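Local coordinates for protein hypothetical methylmalonyl-CoA decarboxylase alpha subunit (Sulfolobus tokodaii, PDB 1X0U) that belongs to the carboxyl transferase family of the ClpP/crotonase clan and assembles from six copies of the chain, at residues T60-R65 with G108-N113; A350-F355 with I361-L366; I435-P440 with A467-L472; K37-A42 with G193-M198. All blocks are in the same frame, centred on the assembly; numbering follows the deposited sequence.

Interaction 2 is the hydrophobic one: it packs helix 343-358 on strand 363-369, its centre about 10 Å from that of the chain, with no hydrogen bond between its segments. Interaction 1 is also buried but polar, tying a loop to the start of helix 109-125 through a threonine and two waters where other subunits come close. Interactions 3 and 4 are partly buried and mix aliphatic touches with a water bound at a tyrosine hydroxyl. Interactions 1 and 3 lie on opposite sides of the chain's centre, 1 and 4 on the same side, about 9 Å apart at their nearest atoms, the first nested in the loop the second closes. Interactions 2 and 3 both touch the fourth subunit.

Interaction 1 of 4, residues T60-R65 with G108-N113; sequences TFATTR and GETHAN
T110 is the residue that meets the loop: its OG1 donates a hydrogen bond to T63 O at 3.0 Å. The hydroxyl comes from above the carbonyl plane, 35° out of it, with a C=O...donor angle of 129°. The first torsion of T110 (-59°) sets OG1 beside its backbone N, with CG2 anti to that N; the methyl lies 3.2 Å from T63 O and reaches A62 CB at 4.0 Å. OG1 is gripped a second time by a water that donates to it at 2.7 Å and accepts R65 N at 3.0 Å. G108 is the N-cap of helix 109-125, so T110 N lies in the first turn, where amides lack a helical carbonyl partner; this one gives its hydrogen to another water at 3.0 Å. That water is hydrogen-bonded to T64 OG1, 3.1 Å away. Further out, the carboxylate of E142 joins the two segments again, bonding E109 N through one oxygen and T64 OG1 through the other, while A66 N bonds T64 OG1. Neighbouring copies flank the loop: R65 reaches K482 O of the second subunit and forms a salt bridge with E109 of the third, and T63 OG1 bonds E481 O of the second.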
# COMPACT_ATOMS: atom_id res chain seq x y z
N THR A 60 -39.35 1.96 -0.21
CA THR A 60 -40.61 1.26 -0.47
C THR A 60 -41.71 2.11 -1.10
O THR A 60 -42.51 1.60 -1.88
CB THR A 60 -41.16 0.63 0.83
OG1 THR A 60 -42.57 0.84 0.92
CG2 THR A 60 -40.47 1.21 2.04
N PHE A 61 -41.75 3.40 -0.79
CA PHE A 61 -42.77 4.26 -1.37
C PHE A 61 -42.29 5.03 -2.60
O PHE A 61 -43.09 5.68 -3.27
CB PHE A 61 -43.29 5.25 -0.33
CG PHE A 61 -44.16 4.62 0.73
CD1 PHE A 61 -43.78 4.67 2.08
CD2 PHE A 61 -45.36 4.01 0.40
CE1 PHE A 61 -44.60 4.13 3.07
CE2 PHE A 61 -46.18 3.46 1.39
CZ PHE A 61 -45.80 3.52 2.72
N ALA A 62 -41.00 4.95 -2.90
CA ALA A 62 -40.43 5.66 -4.04
C ALA A 62 -41.23 5.42 -5.32
O ALA A 62 -41.48 4.28 -5.70
CB ALA A 62 -38.99 5.24 -4.25
N THR A 63 -41.62 6.50 -5.99
CA THR A 63 -42.40 6.41 -7.23
C THR A 63 -41.68 6.97 -8.44
O THR A 63 -40.58 7.51 -8.35
CB THR A 63 -43.75 7.18 -7.10
OG1 THR A 63 -43.51 8.46 -6.51
CG2 THR A 63 -44.74 6.41 -6.26
N THR A 64 -42.31 6.82 -9.61
CA THR A 64 -41.74 7.33 -10.84
C THR A 64 -41.94 8.84 -10.87
O THR A 64 -42.86 9.36 -10.25
CB THR A 64 -42.42 6.74 -12.08
OG1 THR A 64 -41.88 7.37 -13.25
CG2 THR A 64 -43.93 6.96 -12.03
N ARG A 65 -41.06 9.53 -11.59
CA ARG A 65 -41.13 10.98 -11.72
C ARG A 65 -41.45 11.37 -13.15
O ARG A 65 -41.57 12.56 -13.47
CB ARG A 65 -39.80 11.61 -11.32
CG ARG A 65 -39.36 11.28 -9.91
CD ARG A 65 -38.01 11.88 -9.64
NE ARG A 65 -37.48 11.52 -8.33
CZ ARG A 65 -36.36 12.02 -7.83
NH1 ARG A 65 -35.67 12.91 -8.54
NH2 ARG A 65 -35.93 11.65 -6.64
N GLY A 108 -38.17 1.13 -14.75
CA GLY A 108 -38.29 2.58 -14.69
C GLY A 108 -37.01 3.19 -14.16
O GLY A 108 -36.17 2.49 -13.58
N GLU A 109 -36.84 4.50 -14.35
CA GLU A 109 -35.65 5.19 -13.87
C GLU A 109 -35.55 5.03 -12.35
O GLU A 109 -34.50 4.66 -11.83
CB GLU A 109 -35.70 6.69 -14.21
CG GLU A 109 -34.38 7.43 -13.94
CD GLU A 109 -34.53 8.94 -14.03
OE1 GLU A 109 -33.51 9.66 -13.95
OE2 GLU A 109 -35.68 9.42 -14.16
N THR A 110 -36.64 5.30 -11.64
CA THR A 110 -36.66 5.17 -10.19
C THR A 110 -36.51 3.68 -9.82
O THR A 110 -35.88 3.34 -8.82
CB THR A 110 -37.99 5.70 -9.60
OG1 THR A 110 -38.14 7.08 -9.96
CG2 THR A 110 -38.01 5.57 -8.08
N HIS A 111 -37.09 2.83 -10.67
CA HIS A 111 -37.03 1.37 -10.52
C HIS A 111 -35.56 0.94 -10.55
O HIS A 111 -35.11 0.17 -9.70
CB HIS A 111 -37.83 0.74 -11.66
CG HIS A 111 -37.80 -0.76 -11.71
ND1 HIS A 111 -38.94 -1.51 -11.88
CD2 HIS A 111 -36.76 -1.63 -11.73
CE1 HIS A 111 -38.61 -2.79 -12.01
NE2 HIS A 111 -37.29 -2.89 -11.92
N ALA A 112 -34.82 1.46 -11.51
CA ALA A 112 -33.40 1.15 -11.64
C ALA A 112 -32.59 1.64 -10.44
O ALA A 112 -31.79 0.89 -9.88
CB ALA A 112 -32.85 1.75 -12.93
N ASN A 113 -32.79 2.90 -10.04
CA ASN A 113 -32.03 3.44 -8.91
C ASN A 113 -32.23 2.67 -7.60
O ASN A 113 -31.33 2.62 -6.77
CB ASN A 113 -32.35 4.92 -8.71
CG ASN A 113 -31.98 5.75 -9.92
OD1 ASN A 113 -30.98 5.47 -10.59
ND2 ASN A 113 -32.76 6.79 -10.21
O HOH W 1 -39.35 5.68 -12.87
O HOH W 2 -38.43 8.22 -12.35

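Interaction 2 of 4, residues A350-F355 with I361-L366; sequences ARFIRF and IPLISL
The rings of F352 and F355 each meet one aliphatic branch from the strand side, and both do so obliquely: L363 CD2 lies 4.0 Å from F352 CE2, and I361 CD1 lies 4.4 Å from F355 CE2. Other aromatic rings pack against the same two phenylalanines. F352 meets F319 with planes about 50° apart, and F355 meets F187 edge-to-face. The contact belongs to a beta-alpha-beta crossover of the crotonase-type fold, in which strand 325-332 leads through helix 343-358 into strand 363-369, its parallel neighbour in the seven-stranded sheet. The short link between helix and strand brings I361 next to F355, and two and three residues further back along the helix I353 and F352 meet L363. In both phenylalanines CG is anti to the backbone N, and this swings the F352 ring to L363 and the F355 ring to I361. L363 straddles the helix surface with its two methyls. CD2 goes to F352, the two side chains sliding past each other in opposite directions, while CD1 goes to I353, whose side chain it crosses at about a right angle. The first torsion of I353 (71°) wedges CG1 between the backbone N and the carbonyl carbon and leads the end of the chain away from L363; I353 also touches V330 of the preceding strand and A393 of helix 383-396. L363 CD1 meets the isoleucine at its branch point, with I353 CB 3.6 Å away and I353 CG2 4.0 Å away.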
# COMPACT_ATOMS: atom_id res chain seq x y z
N ALA A 350 -13.73 -22.45 -18.10
CA ALA A 350 -12.98 -21.22 -17.87
C ALA A 350 -13.70 -20.23 -16.96
O ALA A 350 -13.10 -19.72 -16.01
CB ALA A 350 -12.64 -20.57 -19.20
N ARG A 351 -14.97 -19.97 -17.23
CA ARG A 351 -15.75 -19.02 -16.42
C ARG A 351 -15.90 -19.56 -15.00
O ARG A 351 -15.85 -18.80 -14.03
CB ARG A 351 -17.14 -18.82 -17.06
CG ARG A 351 -17.64 -17.37 -17.10
CD ARG A 351 -18.07 -16.89 -15.75
NE ARG A 351 -18.60 -15.52 -15.74
CZ ARG A 351 -19.87 -15.17 -15.98
NH1 ARG A 351 -20.79 -16.08 -16.28
NH2 ARG A 351 -20.23 -13.90 -15.84
N PHE A 352 -16.09 -20.87 -14.89
CA PHE A 352 -16.22 -21.50 -13.58
C PHE A 352 -14.96 -21.36 -12.73
O PHE A 352 -15.04 -20.97 -11.57
CB PHE A 352 -16.53 -23.00 -13.73
CG PHE A 352 -16.65 -23.73 -12.41
CD1 PHE A 352 -17.76 -23.55 -11.59
CD2 PHE A 352 -15.65 -24.61 -11.99
CE1 PHE A 352 -17.89 -24.24 -10.38
CE2 PHE A 352 -15.77 -25.31 -10.77
CZ PHE A 352 -16.89 -25.12 -9.97
N ILE A 353 -13.79 -21.66 -13.28
CA ILE A 353 -12.62 -21.54 -12.42
C ILE A 353 -12.33 -20.10 -11.97
O ILE A 353 -11.94 -19.87 -10.82
CB ILE A 353 -11.34 -22.18 -13.05
CG1 ILE A 353 -10.85 -21.36 -14.23
CG2 ILE A 353 -11.65 -23.62 -13.54
CD1 ILE A 353 -11.21 -22.00 -15.55
N ARG A 354 -12.53 -19.13 -12.87
CA ARG A 354 -12.30 -17.73 -12.52
C ARG A 354 -13.19 -17.34 -11.34
O ARG A 354 -12.72 -16.68 -10.40
CB ARG A 354 -12.56 -16.82 -13.71
CG ARG A 354 -11.67 -17.12 -14.93
CD ARG A 354 -11.70 -15.95 -15.91
NE ARG A 354 -10.84 -14.86 -15.48
CZ ARG A 354 -11.18 -13.57 -15.54
NH1 ARG A 354 -12.37 -13.22 -16.00
NH2 ARG A 354 -10.31 -12.64 -15.18
N PHE A 355 -14.46 -17.75 -11.39
CA PHE A 355 -15.38 -17.44 -10.30
C PHE A 355 -14.87 -18.03 -8.99
O PHE A 355 -14.82 -17.34 -7.97
CB PHE A 355 -16.79 -17.97 -10.56
CG PHE A 355 -17.73 -17.79 -9.40
CD1 PHE A 355 -18.45 -16.61 -9.25
CD2 PHE A 355 -17.79 -18.75 -8.38
CE1 PHE A 355 -19.21 -16.39 -8.10
CE2 PHE A 355 -18.55 -18.53 -7.25
CZ PHE A 355 -19.26 -17.34 -7.10
N ILE A 361 -12.35 -20.26 -3.67
CA ILE A 361 -12.76 -21.65 -3.65
C ILE A 361 -11.68 -22.53 -4.28
O ILE A 361 -11.33 -22.37 -5.45
CB ILE A 361 -14.11 -21.81 -4.40
CG1 ILE A 361 -15.22 -21.10 -3.61
CG2 ILE A 361 -14.43 -23.27 -4.60
CD1 ILE A 361 -16.56 -21.10 -4.28
N PRO A 362 -11.10 -23.46 -3.50
CA PRO A 362 -10.06 -24.35 -4.03
C PRO A 362 -10.60 -25.14 -5.24
O PRO A 362 -11.80 -25.46 -5.30
CB PRO A 362 -9.76 -25.27 -2.85
CG PRO A 362 -10.10 -24.45 -1.66
CD PRO A 362 -11.36 -23.74 -2.07
N LEU A 363 -9.74 -25.45 -6.20
CA LEU A 363 -10.16 -26.20 -7.38
C LEU A 363 -9.54 -27.58 -7.56
O LEU A 363 -8.32 -27.74 -7.47
CB LEU A 363 -9.89 -25.39 -8.65
CG LEU A 363 -10.73 -24.14 -8.88
CD1 LEU A 363 -10.01 -23.21 -9.87
CD2 LEU A 363 -12.12 -24.55 -9.39
N ILE A 364 -10.38 -28.56 -7.84
CA ILE A 364 -9.90 -29.92 -8.07
C ILE A 364 -10.16 -30.34 -9.50
O ILE A 364 -11.29 -30.28 -9.98
CB ILE A 364 -10.60 -30.94 -7.15
CG1 ILE A 364 -10.27 -30.63 -5.68
CG2 ILE A 364 -10.14 -32.35 -7.50
CD1 ILE A 364 -8.79 -30.67 -5.38
N SER A 365 -9.10 -30.78 -10.19
CA SER A 365 -9.24 -31.27 -11.55
C SER A 365 -9.15 -32.81 -11.55
O SER A 365 -8.28 -33.40 -10.90
CB SER A 365 -8.13 -30.72 -12.46
OG SER A 365 -8.21 -29.32 -12.58
N LEU A 366 -10.06 -33.44 -12.28
CA LEU A 366 -10.09 -34.89 -12.43
C LEU A 366 -9.99 -35.01 -13.94
O LEU A 366 -10.89 -34.60 -14.67
CB LEU A 366 -11.42 -35.46 -11.90
CG LEU A 366 -11.62 -35.14 -10.41
CD1 LEU A 366 -13.05 -35.41 -9.98
CD2 LEU A 366 -10.65 -35.95 -9.60

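Interaction 3 of 4, residues I435-P440 with A467-L472; sequences IAVTGP and AEYRKL
Y469 has CG anti to its own N (chi1 -174°), which sends the ring from the helix out across P440 towards V437, while R470 folds back at its third torsion (59°) to bring its guanidinium alongside the same proline. P440 is thus met by two side chains. Its CB lies 3.9 Å from Y469 CD2, an oblique approach to the ring, and its CG sits at the edge of the R470 guanidinium, in the plane and 3.6 Å from NH1. NH2 of the same guanidinium forms a salt bridge with E434, which helps to fix the turn of the group. At the far end of the tyrosine, V437 CG1 lies 3.9 Å from Y469 OH. A water joins the same two residues, 2.7 Å from Y469 OH and accepting V437 N at 2.8 Å. P440 opens helix 440-447 just after the N-cap G439, a position where a proline, lacking an N-H, costs no helical bond. Around the Y469 ring stand V437, just past strand 434-436, then A443, V444 and L447 of helix 440-447, and F69 of the fourth subunit, while Y410 of strand 408-410 touches both P440 and R470.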
# COMPACT_ATOMS: atom_id res chain seq x y z
N ILE A 435 -0.42 -40.24 -19.77
CA ILE A 435 -0.07 -38.88 -20.15
C ILE A 435 0.72 -38.96 -21.45
O ILE A 435 1.74 -39.63 -21.52
CB ILE A 435 0.77 -38.23 -19.02
CG1 ILE A 435 -0.03 -38.28 -17.72
CG2 ILE A 435 1.12 -36.79 -19.38
CD1 ILE A 435 0.78 -37.98 -16.48
N ALA A 436 0.23 -38.29 -22.48
CA ALA A 436 0.91 -38.34 -23.76
C ALA A 436 0.91 -37.01 -24.47
O ALA A 436 -0.07 -36.26 -24.41
CB ALA A 436 0.28 -39.41 -24.65
N VAL A 437 2.02 -36.73 -25.16
CA VAL A 437 2.21 -35.50 -25.91
C VAL A 437 1.06 -35.38 -26.90
O VAL A 437 0.67 -34.27 -27.28
CB VAL A 437 3.58 -35.52 -26.65
CG1 VAL A 437 3.58 -36.57 -27.76
CG2 VAL A 437 3.88 -34.17 -27.20
N THR A 438 0.53 -36.53 -27.31
CA THR A 438 -0.61 -36.63 -28.23
C THR A 438 -1.15 -38.05 -28.09
O THR A 438 -0.54 -38.89 -27.43
CB THR A 438 -0.21 -36.44 -29.72
OG1 THR A 438 0.66 -35.32 -29.86
CG2 THR A 438 -1.47 -36.22 -30.57
N GLY A 439 -2.30 -38.32 -28.71
CA GLY A 439 -2.85 -39.66 -28.65
C GLY A 439 -1.76 -40.56 -29.21
O GLY A 439 -1.15 -40.23 -30.22
N PRO A 440 -1.49 -41.71 -28.56
CA PRO A 440 -0.45 -42.63 -29.03
C PRO A 440 -0.43 -42.91 -30.54
O PRO A 440 0.62 -42.79 -31.17
CB PRO A 440 -0.69 -43.90 -28.20
CG PRO A 440 -2.11 -43.76 -27.71
CD PRO A 440 -2.22 -42.29 -27.42
N ALA A 467 1.38 -50.08 -29.96
CA ALA A 467 1.40 -51.07 -28.89
C ALA A 467 2.65 -50.89 -28.03
O ALA A 467 2.59 -51.00 -26.81
CB ALA A 467 1.38 -52.48 -29.48
N GLU A 468 3.77 -50.60 -28.68
CA GLU A 468 5.03 -50.40 -27.97
C GLU A 468 5.13 -49.02 -27.30
O GLU A 468 5.67 -48.89 -26.21
CB GLU A 468 6.22 -50.62 -28.92
CG GLU A 468 6.47 -49.50 -29.91
CD GLU A 468 7.68 -49.77 -30.80
OE1 GLU A 468 8.14 -48.83 -31.48
OE2 GLU A 468 8.17 -50.93 -30.83
N TYR A 469 4.60 -48.00 -27.97
CA TYR A 469 4.62 -46.66 -27.43
C TYR A 469 3.80 -46.61 -26.14
O TYR A 469 4.17 -45.92 -25.19
CB TYR A 469 4.03 -45.67 -28.43
CG TYR A 469 4.15 -44.22 -28.02
CD1 TYR A 469 5.33 -43.51 -28.24
CD2 TYR A 469 3.09 -43.57 -27.38
CE1 TYR A 469 5.45 -42.18 -27.84
CE2 TYR A 469 3.21 -42.24 -26.97
CZ TYR A 469 4.39 -41.55 -27.21
OH TYR A 469 4.52 -40.25 -26.80
N ARG A 470 2.71 -47.36 -26.10
CA ARG A 470 1.85 -47.36 -24.92
C ARG A 470 2.44 -47.91 -23.62
O ARG A 470 2.24 -47.33 -22.56
CB ARG A 470 0.53 -48.07 -25.23
CG ARG A 470 -0.37 -47.30 -26.19
CD ARG A 470 -1.72 -47.97 -26.34
NE ARG A 470 -2.42 -48.09 -25.06
CZ ARG A 470 -3.05 -47.09 -24.45
NH1 ARG A 470 -3.09 -45.88 -24.99
NH2 ARG A 470 -3.64 -47.31 -23.28
N LYS A 471 3.15 -49.04 -23.68
CA LYS A 471 3.71 -49.54 -22.43
C LYS A 471 4.91 -48.69 -22.06
O LYS A 471 5.31 -48.62 -20.90
CB LYS A 471 4.13 -51.01 -22.54
CG LYS A 471 5.28 -51.28 -23.48
CD LYS A 471 4.79 -51.49 -24.91
CE LYS A 471 5.69 -52.48 -25.66
NZ LYS A 471 7.10 -52.02 -25.75
N LEU A 472 5.45 -48.00 -23.05
CA LEU A 472 6.60 -47.12 -22.86
C LEU A 472 6.17 -45.79 -22.20
O LEU A 472 6.80 -45.33 -21.25
CB LEU A 472 7.26 -46.84 -24.21
CG LEU A 472 8.79 -46.81 -24.30
CD1 LEU A 472 9.34 -48.18 -23.95
CD2 LEU A 472 9.21 -46.42 -25.71
O HOH W 3 4.03 -38.64 -24.74

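Interaction 4 of 4, residues K37-A42 with G193-M198; sequences KGKLTA and GDAYYM
This is a loop-to-turn contact, partly buried, made of aliphatic touches and bridged by water, and it joins the link between helices 28-35 and 42-49, within K37-A42, to the turn that leads into strand 197-199. K39 carries it. Its CG passes Y196 OH at 3.6 Å, approaching the ring obliquely, and the two side chains slide past each other in opposite directions. A bend at the third torsion of K39 (66°) follows, after CD has met A195 CB at 3.8 Å. That methyl also lies over the face of the Y196 ring, 4.3 Å above its plane. Residues G193 to Y196 form a type I beta turn, closed by Y196 N to G193 O, and on the other side G38 ends the preceding helix in a Schellman motif with positive phi (101°). Two waters tie these turns together. One donates both to K37 O, at 2.8 Å, and to Y196 OH. The other accepts K39 NZ at 2.8 Å and donates to A195 O. The ammonium group of K39 is held elsewhere as well, by a salt bridge to D134, a hydrogen bond to Q34 and a cation-pi contact with F100, and the negative D134 probably stabilises its charge. The carboxylate of E239 spans the two segments again, one oxygen bonding Y196 OH and the other L40 N.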
# COMPACT_ATOMS: atom_id res chain seq x y z
N LYS A 37 -50.81 -18.19 -13.83
CA LYS A 37 -49.79 -18.61 -14.79
C LYS A 37 -48.85 -19.61 -14.13
O LYS A 37 -48.06 -20.28 -14.81
CB LYS A 37 -48.96 -17.40 -15.25
CG LYS A 37 -49.69 -16.39 -16.12
CD LYS A 37 -48.79 -15.18 -16.41
CE LYS A 37 -49.43 -14.20 -17.39
NZ LYS A 37 -48.58 -12.99 -17.59
N GLY A 38 -48.94 -19.72 -12.81
CA GLY A 38 -48.08 -20.64 -12.09
C GLY A 38 -46.93 -19.88 -11.44
O GLY A 38 -45.98 -20.48 -10.94
N LYS A 39 -47.02 -18.55 -11.43
CA LYS A 39 -45.96 -17.73 -10.84
C LYS A 39 -46.33 -17.18 -9.46
O LYS A 39 -47.51 -17.04 -9.14
CB LYS A 39 -45.66 -16.54 -11.75
CG LYS A 39 -45.45 -16.91 -13.20
CD LYS A 39 -45.40 -15.65 -14.04
CE LYS A 39 -44.18 -14.79 -13.72
NZ LYS A 39 -44.29 -13.47 -14.38
N LEU A 40 -45.32 -16.85 -8.67
CA LEU A 40 -45.53 -16.26 -7.35
C LEU A 40 -45.32 -14.76 -7.50
O LEU A 40 -44.78 -14.32 -8.51
CB LEU A 40 -44.54 -16.84 -6.33
CG LEU A 40 -44.72 -18.32 -5.95
CD1 LEU A 40 -43.69 -18.69 -4.89
CD2 LEU A 40 -46.12 -18.57 -5.44
N THR A 41 -45.76 -13.97 -6.51
CA THR A 41 -45.58 -12.52 -6.58
C THR A 41 -44.18 -12.18 -6.07
O THR A 41 -43.52 -13.01 -5.42
CB THR A 41 -46.56 -11.76 -5.68
OG1 THR A 41 -46.29 -12.08 -4.32
CG2 THR A 41 -48.00 -12.13 -6.00
N ALA A 42 -43.74 -10.97 -6.37
CA ALA A 42 -42.43 -10.51 -5.96
C ALA A 42 -42.22 -10.70 -4.47
O ALA A 42 -41.19 -11.22 -4.05
CB ALA A 42 -42.25 -9.03 -6.33
N GLY A 193 -40.82 -22.89 -18.43
CA GLY A 193 -42.26 -22.78 -18.53
C GLY A 193 -42.61 -21.70 -19.54
O GLY A 193 -41.76 -20.91 -19.96
N ASP A 194 -43.88 -21.67 -19.91
CA ASP A 194 -44.38 -20.70 -20.88
C ASP A 194 -44.09 -19.26 -20.48
O ASP A 194 -43.81 -18.43 -21.34
CB ASP A 194 -45.89 -20.87 -21.05
CG ASP A 194 -46.46 -19.89 -22.05
OD1 ASP A 194 -46.17 -20.04 -23.26
OD2 ASP A 194 -47.18 -18.96 -21.64
N ALA A 195 -44.18 -18.98 -19.18
CA ALA A 195 -43.97 -17.65 -18.62
C ALA A 195 -42.52 -17.19 -18.43
O ALA A 195 -42.28 -16.05 -18.02
CB ALA A 195 -44.69 -17.55 -17.30
N TYR A 196 -41.55 -18.04 -18.72
CA TYR A 196 -40.17 -17.65 -18.53
C TYR A 196 -39.34 -17.76 -19.79
O TYR A 196 -39.34 -18.78 -20.46
CB TYR A 196 -39.51 -18.50 -17.44
CG TYR A 196 -40.39 -18.74 -16.24
CD1 TYR A 196 -41.20 -19.88 -16.16
CD2 TYR A 196 -40.44 -17.82 -15.20
CE1 TYR A 196 -42.02 -20.09 -15.05
CE2 TYR A 196 -41.25 -18.03 -14.09
CZ TYR A 196 -42.03 -19.16 -14.02
OH TYR A 196 -42.81 -19.38 -12.90
N TYR A 197 -38.63 -16.69 -20.12
CA TYR A 197 -37.77 -16.68 -21.28
C TYR A 197 -36.93 -15.43 -21.28
O TYR A 197 -37.11 -14.55 -20.45
CB TYR A 197 -38.61 -16.74 -22.56
CG TYR A 197 -39.65 -15.65 -22.72
CD1 TYR A 197 -39.29 -14.36 -23.10
CD2 TYR A 197 -41.02 -15.94 -22.55
CE1 TYR A 197 -40.26 -13.38 -23.33
CE2 TYR A 197 -42.00 -14.96 -22.78
CZ TYR A 197 -41.61 -13.68 -23.17
OH TYR A 197 -42.56 -12.72 -23.41
N MET A 198 -35.96 -15.39 -22.18
CA MET A 198 -35.14 -14.20 -22.29
C MET A 198 -34.43 -14.16 -23.63
O MET A 198 -33.93 -15.17 -24.12
CB MET A 198 -34.16 -14.05 -21.11
CG MET A 198 -33.07 -15.09 -20.89
SD MET A 198 -32.15 -14.70 -19.34
CE MET A 198 -32.37 -16.11 -18.42
O HOH W 4 -45.27 -20.43 -14.37
O HOH W 5 -44.40 -13.94 -17.11